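Side-chain contacts in NADH-dependent FAD reductase (Streptomyces globisporus, PDB 4R82), which reduces FAD with NADH and supplies the freely diffusing FADH2 needed by the halogenase and the monooxygenase of C-1027 antibiotic biosynthesis: residues P17-R20 and V21-R24; S54-L57 and S58-L61; D108-T112 and V113-L117. All coordinates share one frame; numbering follows the deposited sequence. Where two conformers were deposited one is given.

Contact 1 (P17-R20 and V21-R24); sequences PKDR and VQLR. With CA (calcium ion), chain E; NAD (nicotinamide-adenine-dinucleotide), chain C; NAD (nicotinamide-adenine-dinucleotide), chain D.
Asp19 caps the start of helix 20-27, its OD1 accepting from Gln22 N at 2.9 Å on the anti side of the carboxylate, 19° out of the group's plane. CG stands anti to the backbone N of Asp19 (chi1 -171°), which turns OD1 toward the N-H groups of the first turn. The other oxygen, OD2, binds a calcium ion at 2.3 Å, and two waters also coordinate the metal; cap and metal thus fix the rotation of the carboxylate together. Gln22 crosses it at about a right angle, its CG 3.5 Å from Asp19 OD1, while its OE1 accepts from Asp16 N. The helical bonds begin with Leu23 N to Asp19 O. Next, Arg20 O takes Arg24 N at 3.0 Å and lies under the aliphatic part of Arg24. Bent at chi3 (69°), Arg24 brings NE to O3 of NAD (chain C) at 2.9 Å, and NH1 reaches O1A at 3.0 Å and O3 at 3.2 Å. Adenine N7A of the same NAD sits over one guanidinium face, toward its rim. This is a typical N-capped helix start, an aspartate accepting from the N-H three residues on, and its Arg24 belongs to the NAD pocket.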
ATOM      1  N   PRO A  17      -2.792 -12.784  15.859  1.00 18.86           N
ATOM      2  CA  PRO A  17      -2.194 -12.793  14.518  1.00 19.94           C
ATOM      3  C   PRO A  17      -2.204 -14.175  13.869  1.00 22.41           C
ATOM      4  O   PRO A  17      -2.061 -14.252  12.646  1.00 21.71           O
ATOM      5  CB  PRO A  17      -0.748 -12.351  14.775  1.00 25.67           C
ATOM      6  CG  PRO A  17      -0.812 -11.586  16.041  1.00 28.17           C
ATOM      7  CD  PRO A  17      -1.859 -12.263  16.872  1.00 23.68           C
ATOM      8  N   LYS A  18      -2.378 -15.228  14.666  1.00 20.98           N
ATOM      9  CA  LYS A  18      -2.474 -16.588  14.141  1.00 18.81           C
ATOM     10  C   LYS A  18      -3.863 -16.891  13.595  1.00 21.14           C
ATOM     11  O   LYS A  18      -4.063 -17.899  12.906  1.00 21.40           O
ATOM     12  CB  LYS A  18      -2.113 -17.616  15.216  1.00 26.02           C
ATOM     13  CG  LYS A  18      -0.639 -17.610  15.608  1.00 33.91           C
ATOM     14  CD  LYS A  18      -0.295 -18.796  16.507  1.00 35.19           C
ATOM     15  N   ASP A  19      -4.830 -16.033  13.912  1.00 15.98           N
ATOM     16  CA  ASP A  19      -6.189 -16.226  13.419  1.00 15.29           C
ATOM     17  C   ASP A  19      -6.300 -15.446  12.119  1.00 14.35           C
ATOM     18  O   ASP A  19      -6.282 -14.213  12.130  1.00 14.82           O
ATOM     19  CB  ASP A  19      -7.195 -15.716  14.455  1.00 15.86           C
ATOM     20  CG  ASP A  19      -8.632 -16.070  14.109  1.00 18.90           C
ATOM     21  OD1 ASP A  19      -9.193 -15.468  13.166  1.00 19.59           O
ATOM     22  OD2 ASP A  19      -9.205 -16.939  14.786  1.00 19.20           O
ATOM     23  N   ARG A  20      -6.386 -16.150  10.991  1.00 18.64           N
ATOM     24  CA  ARG A  20      -6.375 -15.456   9.705  0.57 16.42           C
ATOM     25  C   ARG A  20      -7.668 -14.685   9.414  1.00 15.75           C
ATOM     26  O   ARG A  20      -7.649 -13.742   8.620  1.00 16.80           O
ATOM     27  CB  ARG A  20      -5.988 -16.411   8.561  0.57 18.53           C
ATOM     28  CG  ARG A  20      -4.527 -16.862   8.650  0.57 19.37           C
ATOM     29  CD  ARG A  20      -4.262 -18.205   7.967  0.57 19.95           C
ATOM     30  NE  ARG A  20      -4.330 -18.143   6.510  0.57 22.84           N
ATOM     31  CZ  ARG A  20      -3.332 -18.485   5.700  0.57 23.81           C
ATOM     32  NH1 ARG A  20      -2.185 -18.916   6.199  0.57 22.39           N
ATOM     33  NH2 ARG A  20      -3.479 -18.401   4.386  0.57 27.94           N
ATOM     34  N   VAL A  21      -8.770 -15.068  10.051  1.00 15.04           N
ATOM     35  CA  VAL A  21     -10.006 -14.297   9.949  1.00 17.29           C
ATOM     36  C   VAL A  21      -9.774 -12.924  10.593  1.00 19.44           C
ATOM     37  O   VAL A  21     -10.046 -11.876   9.992  1.00 17.58           O
ATOM     38  CB  VAL A  21     -11.191 -15.028  10.620  1.00 20.48           C
ATOM     39  CG1 VAL A  21     -12.402 -14.125  10.692  1.00 24.31           C
ATOM     40  CG2 VAL A  21     -11.524 -16.278   9.847  1.00 24.39           C
ATOM     41  N   GLN A  22      -9.235 -12.936  11.808  1.00 16.56           N
ATOM     42  CA  GLN A  22      -8.929 -11.699  12.524  1.00 15.39           C
ATOM     43  C   GLN A  22      -7.846 -10.872  11.856  1.00 16.82           C
ATOM     44  O   GLN A  22      -7.924  -9.642  11.810  1.00 14.83           O
ATOM     45  CB  GLN A  22      -8.504 -12.011  13.963  1.00 15.95           C
ATOM     46  CG  GLN A  22      -9.635 -12.422  14.870  1.00 22.18           C
ATOM     47  CD  GLN A  22      -9.262 -12.238  16.324  1.00 26.84           C
ATOM     48  OE1 GLN A  22      -8.287 -12.815  16.797  1.00 22.49           O
ATOM     49  NE2 GLN A  22     -10.009 -11.395  17.030  1.00 37.73           N
ATOM     50  N   LEU A  23      -6.819 -11.542  11.352  1.00 13.19           N
ATOM     51  CA  LEU A  23      -5.737 -10.840  10.677  1.00 13.00           C
ATOM     52  C   LEU A  23      -6.261 -10.138   9.434  1.00 13.68           C
ATOM     53  O   LEU A  23      -5.861  -9.007   9.125  1.00 13.62           O
ATOM     54  CB  LEU A  23      -4.623 -11.818  10.305  1.00 12.87           C
ATOM     55  CG  LEU A  23      -3.326 -11.172   9.817  1.00 14.78           C
ATOM     56  CD1 LEU A  23      -2.701 -10.314  10.922  1.00 15.26           C
ATOM     57  CD2 LEU A  23      -2.356 -12.250   9.347  1.00 23.06           C
ATOM     58  N   ARG A  24      -7.165 -10.788   8.714  1.00 12.79           N
ATOM     59  CA  ARG A  24      -7.683 -10.161   7.505  1.00 12.30           C
ATOM     60  C   ARG A  24      -8.555  -8.972   7.875  1.00 14.74           C
ATOM     61  O   ARG A  24      -8.614  -8.005   7.130  1.00 16.30           O
ATOM     62  CB  ARG A  24      -8.445 -11.163   6.638  1.00 14.82           C
ATOM     63  CG  ARG A  24      -7.511 -12.035   5.806  1.00 14.12           C
ATOM     64  CD  ARG A  24      -8.216 -13.270   5.247  1.00 15.13           C
ATOM     65  NE  ARG A  24      -9.209 -12.933   4.230  1.00 15.93           N
ATOM     66  CZ  ARG A  24      -9.671 -13.797   3.331  1.00 17.21           C
ATOM     67  NH1 ARG A  24     -10.580 -13.411   2.444  1.00 16.82           N
ATOM     68  NH2 ARG A  24      -9.225 -15.050   3.318  1.00 16.57           N
TER
HETATM   69 CA    CA E 203      -8.955 -18.589  16.320  1.00 16.41          CA
HETATM   70  PA  NAD C 201     -11.002  -9.733   2.699  1.00 24.48           P
HETATM   71  O1A NAD C 201     -10.641 -10.545   1.456  1.00 33.60           O
HETATM   72  O2A NAD C 201     -12.402  -9.176   2.539  1.00 31.15           O
HETATM   73  O5B NAD C 201     -10.019  -8.511   2.776  1.00 18.02           O
HETATM   74  C5B NAD C 201      -9.529  -7.974   3.950  1.00 15.09           C
HETATM   75  C4B NAD C 201      -8.083  -7.722   3.980  1.00 13.68           C
HETATM   76  O4B NAD C 201      -7.423  -8.957   4.022  1.00 14.96           O
HETATM   77  C3B NAD C 201      -7.633  -7.029   2.764  1.00 18.43           C
HETATM   78  O3B NAD C 201      -6.614  -6.139   3.113  1.00 24.45           O
HETATM   79  C2B NAD C 201      -7.067  -8.087   1.935  1.00 14.60           C
HETATM   80  O2B NAD C 201      -6.146  -7.605   1.023  1.00 17.34           O
HETATM   81  C1B NAD C 201      -6.451  -8.955   2.929  1.00 16.36           C
HETATM   82  N9A NAD C 201      -6.240 -10.340   2.486  1.00 13.13           N
HETATM   83  C8A NAD C 201      -7.182 -11.225   2.110  1.00 14.67           C
HETATM   84  N7A NAD C 201      -6.615 -12.397   1.776  1.00 13.42           N
HETATM   85  C5A NAD C 201      -5.280 -12.257   1.938  1.00 13.13           C
HETATM   86  C6A NAD C 201      -4.186 -13.104   1.753  1.00 14.09           C
HETATM   87  N6A NAD C 201      -4.367 -14.401   1.308  1.00 15.10           N
HETATM   88  N1A NAD C 201      -2.956 -12.645   2.023  1.00 14.18           N
HETATM   89  C2A NAD C 201      -2.747 -11.390   2.447  1.00 14.83           C
HETATM   90  N3A NAD C 201      -3.775 -10.553   2.644  1.00 14.93           N
HETATM   91  C4A NAD C 201      -5.039 -10.955   2.394  1.00 12.36           C
HETATM   92  O3  NAD C 201     -10.958 -10.652   3.976  1.00 23.17           O
HETATM   93  PA  NAD D 202     -13.421 -11.732  -1.781  1.00 68.16           P
HETATM   94  O1A NAD D 202     -13.812 -11.659  -0.305  1.00 68.47           O
HETATM   95  O2A NAD D 202     -14.029 -12.961  -2.424  1.00 65.91           O
HETATM   96  O5B NAD D 202     -11.859 -11.810  -1.937  1.00 33.13           O
HETATM   97  C5B NAD D 202     -11.376 -12.660  -2.906  1.00 22.91           C
HETATM   98  C4B NAD D 202     -10.076 -13.262  -2.668  1.00 18.55           C
HETATM   99  O4B NAD D 202      -9.138 -12.247  -2.692  1.00 15.09           O
HETATM  100  C3B NAD D 202      -9.998 -13.877  -1.329  1.00 15.33           C
HETATM  101  O3B NAD D 202      -9.725 -15.221  -1.548  1.00 20.13           O
HETATM  102  C2B NAD D 202      -8.849 -13.252  -0.668  1.00 10.81           C
HETATM  103  O2B NAD D 202      -8.100 -14.170   0.057  1.00 14.32           O
HETATM  104  C1B NAD D 202      -8.094 -12.714  -1.808  1.00 10.47           C
HETATM  105  N9A NAD D 202      -7.162 -11.616  -1.505  1.00 12.67           N
HETATM  106  C8A NAD D 202      -7.445 -10.327  -1.212  1.00 12.49           C
HETATM  107  N7A NAD D 202      -6.305  -9.660  -0.971  1.00 12.15           N
HETATM  108  C5A NAD D 202      -5.282 -10.541  -1.130  1.00 13.13           C
HETATM  109  C6A NAD D 202      -3.897 -10.462  -1.030  1.00 11.97           C
HETATM  110  N6A NAD D 202      -3.297  -9.262  -0.695  1.00 15.49           N
HETATM  111  N1A NAD D 202      -3.157 -11.565  -1.259  1.00 14.33           N
HETATM  112  C2A NAD D 202      -3.704 -12.743  -1.583  1.00 14.31           C
HETATM  113  N3A NAD D 202      -5.041 -12.848  -1.675  1.00 13.97           N
HETATM  114  C4A NAD D 202      -5.829 -11.772  -1.472  1.00 12.20           C
HETATM  115  O3  NAD D 202     -13.934 -10.436  -2.534  1.00 94.13           O
HETATM  116  O   HOH W   1      -6.436 -18.645  16.270  1.00 20.85           O
HETATM  117  O   HOH W   2      -8.226 -16.873  17.747  1.00 27.40           O

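Contact 2 (S54-L57 and S58-L61); sequences SVSL and SPPL. With NAD (nicotinamide-adenine-dinucleotide), chain L.
A classic beta bulge joins Val55 and Ser56 to Leu61, where the chain turns back on itself beside a bound NAD. Leu61 O accepts from two donors on the same face of its carbonyl plane, Val55 N at 2.9 Å and Ser56 N at 3.2 Å. In return Leu61 N gives to Ser56 O at 3.0 Å, completing an antiparallel hydrogen-bonded pair. The Ser56 side chain reaches across the turn: OG, anti to its own backbone N (chi1 171°), donates to Pro59 O at 2.7 Å in the carbonyl plane. The peptide between Ser58 and Pro59 is cis. Ser56 OG also accepts from Asp145 N of the second subunit, so the buried hydroxyl is gripped twice. Beside it, Ser56 CB packs on Leu61 CB at 3.8 Å. Leu57 leads away from the 58-61 segment, and its CD1 lies 3.5 Å from C6A of the adenine of NAD (chain L), which Arg24 of the second subunit also bonds. The turn links strand 53-56, an edge strand of the seven-stranded sheet within this chain, to strand 61-67, while Val55 and Leu61 rest on Leu150 of strand 146-158.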
ATOM      1  N   SER A  54       4.053   2.389  -3.909  1.00  8.94           N
ATOM      2  CA  SER A  54       5.153   3.124  -4.515  1.00 10.47           C
ATOM      3  C   SER A  54       6.300   3.218  -3.510  1.00 13.59           C
ATOM      4  O   SER A  54       6.093   3.483  -2.324  1.00 13.49           O
ATOM      5  CB  SER A  54       4.715   4.494  -5.007  1.00 12.16           C
ATOM      6  OG  SER A  54       3.915   5.183  -4.067  1.00 15.46           O
ATOM      7  N   VAL A  55       7.514   2.967  -3.988  1.00  8.89           N
ATOM      8  CA  VAL A  55       8.644   2.749  -3.100  1.00  9.28           C
ATOM      9  C   VAL A  55       9.690   3.862  -3.144  1.00 13.04           C
ATOM     10  O   VAL A  55      10.097   4.386  -2.096  1.00 15.20           O
ATOM     11  CB  VAL A  55       9.327   1.399  -3.432  1.00 10.63           C
ATOM     12  CG1 VAL A  55      10.603   1.197  -2.592  1.00 13.81           C
ATOM     13  CG2 VAL A  55       8.347   0.235  -3.197  1.00 10.29           C
ATOM     14  N   SER A  56      10.136   4.220  -4.342  1.00 10.73           N
ATOM     15  CA  SER A  56      11.331   5.043  -4.473  1.00 11.57           C
ATOM     16  C   SER A  56      11.160   6.003  -5.632  1.00 11.26           C
ATOM     17  O   SER A  56      10.499   5.664  -6.612  1.00 10.83           O
ATOM     18  CB  SER A  56      12.552   4.132  -4.717  1.00 13.27           C
ATOM     19  OG  SER A  56      13.724   4.864  -5.055  1.00 13.64           O
ATOM     20  N   LEU A  57      11.747   7.196  -5.512  1.00 12.02           N
ATOM     21  CA  LEU A  57      11.773   8.154  -6.619  1.00 12.45           C
ATOM     22  C   LEU A  57      12.988   7.969  -7.533  1.00 15.63           C
ATOM     23  O   LEU A  57      12.872   8.063  -8.760  1.00 15.71           O
ATOM     24  CB  LEU A  57      11.745   9.592  -6.091  1.00 15.20           C
ATOM     25  CG  LEU A  57      10.451   9.969  -5.363  1.00 17.20           C
ATOM     26  CD1 LEU A  57      10.482  11.432  -4.946  1.00 14.99           C
ATOM     27  CD2 LEU A  57       9.240   9.700  -6.224  1.00 22.00           C
ATOM     28  N   SER A  58      14.153   7.738  -6.933  1.00 16.76           N
ATOM     29  CA  SER A  58      15.390   7.538  -7.689  0.53 18.65           C
ATOM     30  C   SER A  58      16.161   6.332  -7.158  1.00 16.22           C
ATOM     31  O   SER A  58      16.776   6.424  -6.094  1.00 21.51           O
ATOM     32  CB  SER A  58      16.280   8.777  -7.581  0.53 19.92           C
ATOM     33  OG  SER A  58      15.644   9.926  -8.108  0.53 21.51           O
ATOM     34  N   PRO A  59      16.125   5.192  -7.875  1.00 15.59           N
ATOM     35  CA  PRO A  59      15.389   4.897  -9.115  1.00 16.42           C
ATOM     36  C   PRO A  59      13.889   4.867  -8.883  1.00 14.13           C
ATOM     37  O   PRO A  59      13.457   4.708  -7.737  1.00 14.74           O
ATOM     38  CB  PRO A  59      15.890   3.496  -9.494  1.00 17.56           C
ATOM     39  CG  PRO A  59      16.321   2.888  -8.190  1.00 20.60           C
ATOM     40  CD  PRO A  59      16.905   4.032  -7.411  1.00 17.36           C
ATOM     41  N   PRO A  60      13.092   5.033  -9.947  1.00 12.71           N
ATOM     42  CA  PRO A  60      11.641   5.031  -9.760  1.00 11.33           C
ATOM     43  C   PRO A  60      11.152   3.600  -9.558  1.00 14.83           C
ATOM     44  O   PRO A  60      11.112   2.815 -10.517  1.00 15.15           O
ATOM     45  CB  PRO A  60      11.111   5.616 -11.072  1.00 13.33           C
ATOM     46  CG  PRO A  60      12.200   5.361 -12.079  1.00 14.82           C
ATOM     47  CD  PRO A  60      13.491   5.385 -11.322  1.00 15.67           C
ATOM     48  N   LEU A  61      10.784   3.270  -8.324  1.00 10.36           N
ATOM     49  CA  LEU A  61      10.427   1.885  -7.988  1.00 10.57           C
ATOM     50  C   LEU A  61       9.056   1.752  -7.358  1.00 12.35           C
ATOM     51  O   LEU A  61       8.626   2.624  -6.602  1.00 11.19           O
ATOM     52  CB  LEU A  61      11.440   1.269  -7.015  1.00 12.07           C
ATOM     53  CG  LEU A  61      12.927   1.275  -7.355  1.00 13.14           C
ATOM     54  CD1 LEU A  61      13.715   0.645  -6.216  1.00 14.85           C
ATOM     55  CD2 LEU A  61      13.160   0.523  -8.659  1.00 13.44           C
TER
HETATM   56  PA  NAD L 201       2.872  14.547  -2.751  1.00 26.34           P
HETATM   57  O1A NAD L 201       3.756  14.650  -1.512  1.00 35.50           O
HETATM   58  O2A NAD L 201       1.688  15.471  -2.557  1.00 31.89           O
HETATM   59  O5B NAD L 201       2.347  13.058  -2.850  1.00 22.61           O
HETATM   60  C5B NAD L 201       2.214  12.379  -4.044  1.00 18.77           C
HETATM   61  C4B NAD L 201       2.706  10.993  -4.093  1.00 15.19           C
HETATM   62  O4B NAD L 201       4.101  11.010  -4.106  1.00 14.79           O
HETATM   63  C3B NAD L 201       2.317  10.231  -2.892  1.00 20.63           C
HETATM   64  O3B NAD L 201       2.057   8.902  -3.258  1.00 25.60           O
HETATM   65  C2B NAD L 201       3.497  10.281  -2.038  1.00 16.38           C
HETATM   66  O2B NAD L 201       3.509   9.229  -1.146  1.00 17.40           O
HETATM   67  C1B NAD L 201       4.574  10.182  -3.012  1.00 14.68           C
HETATM   68  N9A NAD L 201       5.877  10.696  -2.583  1.00 13.77           N
HETATM   69  C8A NAD L 201       6.185  11.960  -2.210  1.00 13.29           C
HETATM   70  N7A NAD L 201       7.483  12.035  -1.884  1.00 13.81           N
HETATM   71  C5A NAD L 201       8.005  10.799  -2.063  1.00 12.46           C
HETATM   72  C6A NAD L 201       9.264  10.241  -1.903  1.00 13.97           C
HETATM   73  N6A NAD L 201      10.324  11.027  -1.477  1.00 14.07           N
HETATM   74  N1A NAD L 201       9.442   8.933  -2.184  1.00 14.75           N
HETATM   75  C2A NAD L 201       8.451   8.134  -2.609  1.00 14.43           C
HETATM   76  N3A NAD L 201       7.225   8.649  -2.771  1.00 14.08           N
HETATM   77  C4A NAD L 201       6.988   9.956  -2.513  1.00 12.65           C
HETATM   78  O3  NAD L 201       3.647  14.997  -4.053  1.00 23.34           O

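Contact 3 (D108-T112 and V113-L117); sequences DQFDT and VDWVL
Phe110, inside a type I turn from Asp108 to Asp111, meets Trp115 and Val113. Starting at CB, the Phe110 side chain lies against the indole, with Trp115 NE1 3.7 Å away and Trp115 CD1 slightly farther. From CG the ring swings so that its edge addresses the face of the five-membered ring of Trp115, an edge-to-face pair with centroids 5.6 Å apart and planes at 64°. CD1 of Phe110 also touches CG1 of Val113 at 4.1 Å, the two side chains running side by side in the same direction. Farther out, the ring also meets Phe98. With Trp115 CG between the backbone N and the carbonyl carbon (chi1 56°), the indole is directed toward Phe110. There Phe110 O lies at the indole edge, 3.5 Å from CD1. It also accepts a weak bond from Val113 N. Trp115 NE1 gives its hydrogen to water 3 at 3.0 Å, in the plane of the ring, and this water lies within reach of Asp108 OD2. Asp108 OD1 accepts from Phe110 N at 3.0 Å from above the carboxylate plane, forming an Asx turn. Chemically, aromatic and aliphatic packing carries most of the contact; the direct bond across it is weak, whereas the Asx turn sets the backbone of Phe110 and a water serves the indole N-H.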
ATOM      1  N   ASP A 108     -10.625 -16.338 -23.162  1.00 37.59           N
ATOM      2  CA  ASP A 108      -9.716 -15.206 -23.045  1.00 31.55           C
ATOM      3  C   ASP A 108     -10.118 -14.414 -21.801  1.00 30.79           C
ATOM      4  O   ASP A 108     -11.254 -13.947 -21.701  1.00 30.70           O
ATOM      5  CB  ASP A 108      -9.809 -14.319 -24.292  1.00 37.89           C
ATOM      6  CG  ASP A 108      -8.741 -13.232 -24.329  1.00 44.60           C
ATOM      7  OD1 ASP A 108      -8.014 -13.055 -23.324  1.00 37.26           O
ATOM      8  OD2 ASP A 108      -8.635 -12.545 -25.369  1.00 54.13           O
ATOM      9  N   GLN A 109      -9.191 -14.261 -20.859  1.00 27.69           N
ATOM     10  CA  GLN A 109      -9.456 -13.508 -19.633  1.00 26.64           C
ATOM     11  C   GLN A 109      -9.767 -12.037 -19.949  1.00 27.65           C
ATOM     12  O   GLN A 109     -10.424 -11.341 -19.168  1.00 28.28           O
ATOM     13  CB  GLN A 109      -8.257 -13.616 -18.678  1.00 28.36           C
ATOM     14  CG  GLN A 109      -8.533 -13.184 -17.238  1.00 23.95           C
ATOM     15  CD  GLN A 109      -7.269 -13.125 -16.382  1.00 27.99           C
ATOM     16  OE1 GLN A 109      -6.151 -13.077 -16.904  1.00 25.67           O
ATOM     17  NE2 GLN A 109      -7.445 -13.109 -15.064  1.00 25.52           N
ATOM     18  N   PHE A 110      -9.312 -11.572 -21.111  1.00 24.81           N
ATOM     19  CA  PHE A 110      -9.388 -10.153 -21.453  1.00 26.66           C
ATOM     20  C   PHE A 110     -10.510  -9.767 -22.435  1.00 37.22           C
ATOM     21  O   PHE A 110     -10.604  -8.604 -22.836  1.00 42.28           O
ATOM     22  CB  PHE A 110      -8.045  -9.685 -22.021  1.00 23.40           C
ATOM     23  CG  PHE A 110      -6.943  -9.620 -21.006  1.00 16.60           C
ATOM     24  CD1 PHE A 110      -6.761  -8.480 -20.238  1.00 15.21           C
ATOM     25  CD2 PHE A 110      -6.080 -10.700 -20.827  1.00 17.86           C
ATOM     26  CE1 PHE A 110      -5.740  -8.411 -19.301  1.00 14.58           C
ATOM     27  CE2 PHE A 110      -5.050 -10.631 -19.893  1.00 16.96           C
ATOM     28  CZ  PHE A 110      -4.884  -9.492 -19.133  1.00 18.76           C
ATOM     29  N   ASP A 111     -11.358 -10.715 -22.830  1.00 38.91           N
ATOM     30  CA  ASP A 111     -12.418 -10.384 -23.791  1.00 46.90           C
ATOM     31  C   ASP A 111     -13.644  -9.710 -23.159  1.00 46.21           C
ATOM     32  O   ASP A 111     -14.579  -9.320 -23.860  1.00 52.95           O
ATOM     33  CB  ASP A 111     -12.816 -11.598 -24.645  1.00 55.31           C
ATOM     34  CG  ASP A 111     -13.211 -12.803 -23.814  1.00 62.89           C
ATOM     35  OD1 ASP A 111     -13.653 -12.622 -22.659  1.00 65.87           O
ATOM     36  OD2 ASP A 111     -13.088 -13.937 -24.328  1.00 67.26           O
ATOM     37  N   THR A 112     -13.621  -9.567 -21.837  1.00 43.66           N
ATOM     38  CA  THR A 112     -14.688  -8.907 -21.087  1.00 45.55           C
ATOM     39  C   THR A 112     -14.399  -7.414 -20.939  1.00 42.66           C
ATOM     40  O   THR A 112     -15.307  -6.585 -20.813  1.00 43.43           O
ATOM     41  CB  THR A 112     -14.852  -9.571 -19.695  1.00 51.68           C
ATOM     42  OG1 THR A 112     -15.716 -10.706 -19.816  1.00 56.86           O
ATOM     43  CG2 THR A 112     -15.430  -8.609 -18.655  1.00 47.55           C
ATOM     44  N   VAL A 113     -13.116  -7.078 -20.999  1.00 34.82           N
ATOM     45  CA  VAL A 113     -12.662  -5.735 -20.699  1.00 30.02           C
ATOM     46  C   VAL A 113     -12.073  -5.069 -21.949  1.00 25.73           C
ATOM     47  O   VAL A 113     -11.612  -5.751 -22.869  1.00 31.66           O
ATOM     48  CB  VAL A 113     -11.614  -5.788 -19.556  1.00 44.44           C
ATOM     49  CG1 VAL A 113     -10.368  -6.530 -20.007  1.00 45.04           C
ATOM     50  CG2 VAL A 113     -11.261  -4.404 -19.069  1.00 44.25           C
ATOM     51  N   ASP A 114     -12.126  -3.743 -21.997  1.00 26.15           N
ATOM     52  CA  ASP A 114     -11.408  -2.998 -23.022  1.00 23.64           C
ATOM     53  C   ASP A 114      -9.969  -2.840 -22.541  1.00 15.93           C
ATOM     54  O   ASP A 114      -9.726  -2.571 -21.360  1.00 15.41           O
ATOM     55  CB  ASP A 114     -12.061  -1.633 -23.254  1.00 25.52           C
ATOM     56  CG  ASP A 114     -13.230  -1.704 -24.215  1.00 39.53           C
ATOM     57  OD1 ASP A 114     -13.638  -2.829 -24.576  1.00 40.30           O
ATOM     58  OD2 ASP A 114     -13.739  -0.634 -24.609  1.00 47.17           O
ATOM     59  N   TRP A 115      -9.015  -3.044 -23.446  1.00 17.94           N
ATOM     60  CA  TRP A 115      -7.609  -2.904 -23.083  1.00 17.15           C
ATOM     61  C   TRP A 115      -6.804  -2.379 -24.263  1.00 17.52           C
ATOM     62  O   TRP A 115      -7.241  -2.453 -25.414  1.00 19.08           O
ATOM     63  CB  TRP A 115      -7.032  -4.243 -22.594  1.00 17.45           C
ATOM     64  CG  TRP A 115      -7.184  -5.361 -23.569  1.00 17.83           C
ATOM     65  CD1 TRP A 115      -8.257  -6.204 -23.698  1.00 18.82           C
ATOM     66  CD2 TRP A 115      -6.229  -5.777 -24.556  1.00 18.54           C
ATOM     67  NE1 TRP A 115      -8.030  -7.106 -24.707  1.00 26.38           N
ATOM     68  CE2 TRP A 115      -6.795  -6.865 -25.251  1.00 21.62           C
ATOM     69  CE3 TRP A 115      -4.954  -5.334 -24.916  1.00 17.97           C
ATOM     70  CZ2 TRP A 115      -6.128  -7.520 -26.288  1.00 24.45           C
ATOM     71  CZ3 TRP A 115      -4.294  -5.983 -25.955  1.00 19.49           C
ATOM     72  CH2 TRP A 115      -4.880  -7.061 -26.624  1.00 22.79           C
ATOM     73  N   VAL A 116      -5.627  -1.843 -23.959  1.00 16.30           N
ATOM     74  CA  VAL A 116      -4.697  -1.409 -24.991  1.00 16.06           C
ATOM     75  C   VAL A 116      -3.352  -2.068 -24.696  1.00 17.55           C
ATOM     76  O   VAL A 116      -3.005  -2.300 -23.532  1.00 17.81           O
ATOM     77  CB  VAL A 116      -4.535   0.135 -25.023  1.00 23.84           C
ATOM     78  CG1 VAL A 116      -5.863   0.807 -25.329  1.00 26.99           C
ATOM     79  CG2 VAL A 116      -3.980   0.656 -23.709  1.00 25.11           C
ATOM     80  N   LEU A 117      -2.602  -2.371 -25.746  1.00 19.70           N
ATOM     81  CA  LEU A 117      -1.322  -3.046 -25.578  1.00 16.56           C
ATOM     82  C   LEU A 117      -0.250  -2.137 -24.991  1.00 17.54           C
ATOM     83  O   LEU A 117      -0.004  -1.039 -25.500  1.00 19.97           O
ATOM     84  CB  LEU A 117      -0.843  -3.605 -26.912  1.00 19.88           C
ATOM     85  CG  LEU A 117       0.480  -4.363 -26.899  1.00 20.29           C
ATOM     86  CD1 LEU A 117       0.385  -5.602 -26.042  1.00 23.81           C
ATOM     87  CD2 LEU A 117       0.874  -4.732 -28.305  1.00 21.89           C
TER
HETATM   88  O   HOH W   3      -9.334  -9.496 -25.883  1.00 37.22           O

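How the contacts relate
All three contacts are local, made within one continuous run of chain. Contacts 1 and 3 belong to the surface, on opposite sides of the chain's centre, while contact 2 is partly buried. A helix start, a strand-to-strand turn and a loop entering a short strand give them different chemistry: charge, metal and phosphate in contact 1, backbone pairing with a hydroxyl bond in contact 2, aromatic packing in contact 3. Contacts 1 and 2 stand about 20 Å apart at their nearest atoms within the chain, yet both touch the second subunit, and the two meet across the dimer. Contact 3 touches no other chain of the assembly and lies away from the annotated sites.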